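Local coordinates for putative acyl-CoA thioester hydrolase (Yersinia pestis KIM10+, PDB 5DM5), which probably hydrolyses acyl-CoA thioesters, working as a hexamer of hot-dog-fold subunits, at residues G62-V67 against F125-V130. Residues are numbered along the deposited sequence; the frame is centred on the assembly and turned at random.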
ATOM      1  N   GLY B  62     -19.759 -11.998 -16.506  1.00 61.19           N
ATOM      2  CA  GLY B  62     -18.655 -11.482 -17.279  1.00 54.03           C
ATOM      3  C   GLY B  62     -18.301 -10.086 -16.858  1.00 46.21           C
ATOM      4  O   GLY B  62     -18.748  -9.602 -15.832  1.00 47.14           O
ATOM      5  N   ARG B  63     -17.572  -9.404 -17.723  1.00 52.69           N
ATOM      6  CA  ARG B  63     -17.040  -8.090 -17.405  1.00 55.24           C
ATOM      7  C   ARG B  63     -18.081  -6.991 -17.407  1.00 48.83           C
ATOM      8  O   ARG B  63     -18.984  -6.975 -18.230  1.00 50.03           O
ATOM      9  CB  ARG B  63     -15.889  -7.747 -18.377  1.00 63.48           C
ATOM     10  CG  ARG B  63     -14.645  -8.656 -18.216  1.00 76.31           C
ATOM     11  CD  ARG B  63     -13.555  -8.478 -19.307  1.00 84.24           C
ATOM     12  NE  ARG B  63     -12.282  -9.133 -18.949  1.00 97.85           N
ATOM     13  CZ  ARG B  63     -12.027 -10.441 -18.994  1.00 97.07           C
ATOM     14  NH1 ARG B  63     -12.965 -11.301 -19.363  1.00104.31           N
ATOM     15  NH2 ARG B  63     -10.830 -10.897 -18.641  1.00 91.16           N
ATOM     16  N   VAL B  64     -17.945  -6.093 -16.436  1.00 44.91           N
ATOM     17  CA  VAL B  64     -18.787  -4.919 -16.309  1.00 42.30           C
ATOM     18  C   VAL B  64     -17.900  -3.700 -16.106  1.00 42.59           C
ATOM     19  O   VAL B  64     -16.710  -3.827 -15.827  1.00 43.72           O
ATOM     20  CB  VAL B  64     -19.769  -5.020 -15.131  1.00 40.98           C
ATOM     21  CG1 VAL B  64     -20.620  -6.261 -15.249  1.00 50.72           C
ATOM     22  CG2 VAL B  64     -19.023  -5.036 -13.823  1.00 44.43           C
ATOM     23  N   VAL B  65     -18.488  -2.519 -16.219  1.00 39.79           N
ATOM     24  CA  VAL B  65     -17.773  -1.269 -16.051  1.00 35.89           C
ATOM     25  C   VAL B  65     -18.696  -0.257 -15.352  1.00 38.95           C
ATOM     26  O   VAL B  65     -19.876  -0.169 -15.689  1.00 40.04           O
ATOM     27  CB  VAL B  65     -17.284  -0.736 -17.419  1.00 39.71           C
ATOM     28  CG1 VAL B  65     -16.799   0.686 -17.306  1.00 45.06           C
ATOM     29  CG2 VAL B  65     -16.169  -1.618 -17.986  1.00 39.37           C
ATOM     30  N   THR B  66     -18.200   0.475 -14.358  1.00 35.11           N
ATOM     31  CA  THR B  66     -19.050   1.480 -13.730  1.00 36.83           C
ATOM     32  C   THR B  66     -19.251   2.549 -14.774  1.00 37.35           C
ATOM     33  O   THR B  66     -18.280   2.944 -15.405  1.00 41.19           O
ATOM     34  CB  THR B  66     -18.434   2.139 -12.469  1.00 34.28           C
ATOM     35  OG1 THR B  66     -17.777   1.165 -11.650  1.00 30.71           O
ATOM     36  CG2 THR B  66     -19.523   2.867 -11.662  1.00 31.21           C
ATOM     37  N   VAL B  67     -20.476   3.023 -14.988  1.00 36.01           N
ATOM     38  CA  VAL B  67     -20.666   4.073 -16.003  1.00 37.26           C
ATOM     39  C   VAL B  67     -21.289   5.317 -15.430  1.00 35.07           C
ATOM     40  O   VAL B  67     -21.257   6.371 -16.040  1.00 36.01           O
ATOM     41  CB  VAL B  67     -21.553   3.646 -17.203  1.00 42.49           C
ATOM     42  CG1 VAL B  67     -20.876   2.549 -17.985  1.00 48.79           C
ATOM     43  CG2 VAL B  67     -22.940   3.234 -16.781  1.00 35.86           C
ATOM     44  N   PHE B 125     -25.631   3.155  -8.217  1.00 35.96           N
ATOM     45  CA  PHE B 125     -24.566   2.895  -9.161  1.00 36.36           C
ATOM     46  C   PHE B 125     -24.994   2.272 -10.464  1.00 38.83           C
ATOM     47  O   PHE B 125     -25.860   1.418 -10.469  1.00 42.77           O
ATOM     48  CB  PHE B 125     -23.559   1.994  -8.477  1.00 41.82           C
ATOM     49  CG  PHE B 125     -22.601   2.736  -7.626  1.00 39.31           C
ATOM     50  CD1 PHE B 125     -23.037   3.403  -6.510  1.00 34.58           C
ATOM     51  CD2 PHE B 125     -21.259   2.751  -7.939  1.00 36.83           C
ATOM     52  CE1 PHE B 125     -22.164   4.089  -5.744  1.00 36.63           C
ATOM     53  CE2 PHE B 125     -20.380   3.428  -7.164  1.00 36.19           C
ATOM     54  CZ  PHE B 125     -20.829   4.101  -6.064  1.00 35.91           C
ATOM     55  N   THR B 126     -24.358   2.656 -11.568  1.00 37.41           N
ATOM     56  CA  THR B 126     -24.735   2.090 -12.866  1.00 38.36           C
ATOM     57  C   THR B 126     -23.541   1.462 -13.567  1.00 40.15           C
ATOM     58  O   THR B 126     -22.582   2.177 -13.938  1.00 40.35           O
ATOM     59  CB  THR B 126     -25.307   3.159 -13.815  1.00 39.19           C
ATOM     60  OG1 THR B 126     -26.317   3.940 -13.154  1.00 43.20           O
ATOM     61  CG2 THR B 126     -25.858   2.506 -15.058  1.00 35.24           C
ATOM     62  N   TYR B 127     -23.623   0.141 -13.769  1.00 43.90           N
ATOM     63  CA  TYR B 127     -22.552  -0.656 -14.402  1.00 44.06           C
ATOM     64  C   TYR B 127     -23.044  -1.192 -15.730  1.00 42.62           C
ATOM     65  O   TYR B 127     -24.251  -1.256 -15.966  1.00 45.88           O
ATOM     66  CB  TYR B 127     -22.112  -1.860 -13.554  1.00 44.13           C
ATOM     67  CG  TYR B 127     -21.580  -1.564 -12.180  1.00 38.38           C
ATOM     68  CD1 TYR B 127     -20.226  -1.519 -11.924  1.00 35.66           C
ATOM     69  CD2 TYR B 127     -22.450  -1.371 -11.128  1.00 37.64           C
ATOM     70  CE1 TYR B 127     -19.760  -1.261 -10.662  1.00 35.14           C
ATOM     71  CE2 TYR B 127     -21.998  -1.113  -9.877  1.00 37.49           C
ATOM     72  CZ  TYR B 127     -20.656  -1.056  -9.637  1.00 36.40           C
ATOM     73  OH  TYR B 127     -20.225  -0.789  -8.350  1.00 36.87           O
ATOM     74  N   VAL B 128     -22.121  -1.643 -16.569  1.00 40.52           N
ATOM     75  CA  VAL B 128     -22.494  -2.177 -17.876  1.00 45.80           C
ATOM     76  C   VAL B 128     -21.743  -3.442 -18.347  1.00 50.42           C
ATOM     77  O   VAL B 128     -20.518  -3.420 -18.438  1.00 51.86           O
ATOM     78  CB  VAL B 128     -22.297  -1.080 -18.929  1.00 45.25           C
ATOM     79  CG1 VAL B 128     -22.365  -1.659 -20.331  1.00 51.31           C
ATOM     80  CG2 VAL B 128     -23.325   0.029 -18.742  1.00 44.03           C
ATOM     81  N   ALA B 129     -22.451  -4.527 -18.674  1.00 47.36           N
ATOM     82  CA  ALA B 129     -21.757  -5.715 -19.157  1.00 47.37           C
ATOM     83  C   ALA B 129     -21.141  -5.436 -20.521  1.00 51.14           C
ATOM     84  O   ALA B 129     -21.837  -5.133 -21.491  1.00 53.14           O
ATOM     85  CB  ALA B 129     -22.682  -6.882 -19.228  1.00 49.87           C
ATOM     86  N   VAL B 130     -19.821  -5.557 -20.569  1.00 51.41           N
ATOM     87  CA  VAL B 130     -19.030  -5.299 -21.753  1.00 53.00           C
ATOM     88  C   VAL B 130     -18.160  -6.487 -22.067  1.00 54.68           C
ATOM     89  O   VAL B 130     -17.987  -7.376 -21.242  1.00 53.92           O
ATOM     90  CB  VAL B 130     -18.108  -4.047 -21.620  1.00 55.47           C
ATOM     91  CG1 VAL B 130     -18.909  -2.798 -21.286  1.00 51.23           C
ATOM     92  CG2 VAL B 130     -17.003  -4.288 -20.592  1.00 54.00           C
TER
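T66 lies alongside the ring of Y127, the two side chains pointing the same way from a non-hydrogen-bonded antiparallel pair. OG1 of T66 comes 3.3 Å from CE1 of Y127, while T66 CG2, anti to its own backbone N, sits over one ring face, offset toward the rim, and reaches CD2 of F125 at 4.1 Å. Farther along the same face of the sheet, CG2 of V64 meets Y127 CD1 at 4.2 Å. On the side where V65 and V128 point, CG1 of V67 packs on CG2 of V128 at 3.6 Å, and V65 and V130 touch methyl to methyl, each of these two pairs crossing at about a right angle. Backbone bonds join the two strands: V128 N to V65 O, 2.8 Å, is bent, V65 N to V128 O is weak, and V67 N bonds to T126 O. V130 N bonds to R63 O, 2.9 Å away. The Y127 hydroxyl hydrogen-bonds to D49 O, and R63 NE, on a poorly ordered side chain, to N36 OD1 of the second subunit. This pairing sets 64-74, an edge strand of the sheet within this chain, against 118-129; V64, Y127 and A129 rest on helix 43-60, the central helix that the hot-dog sheet wraps.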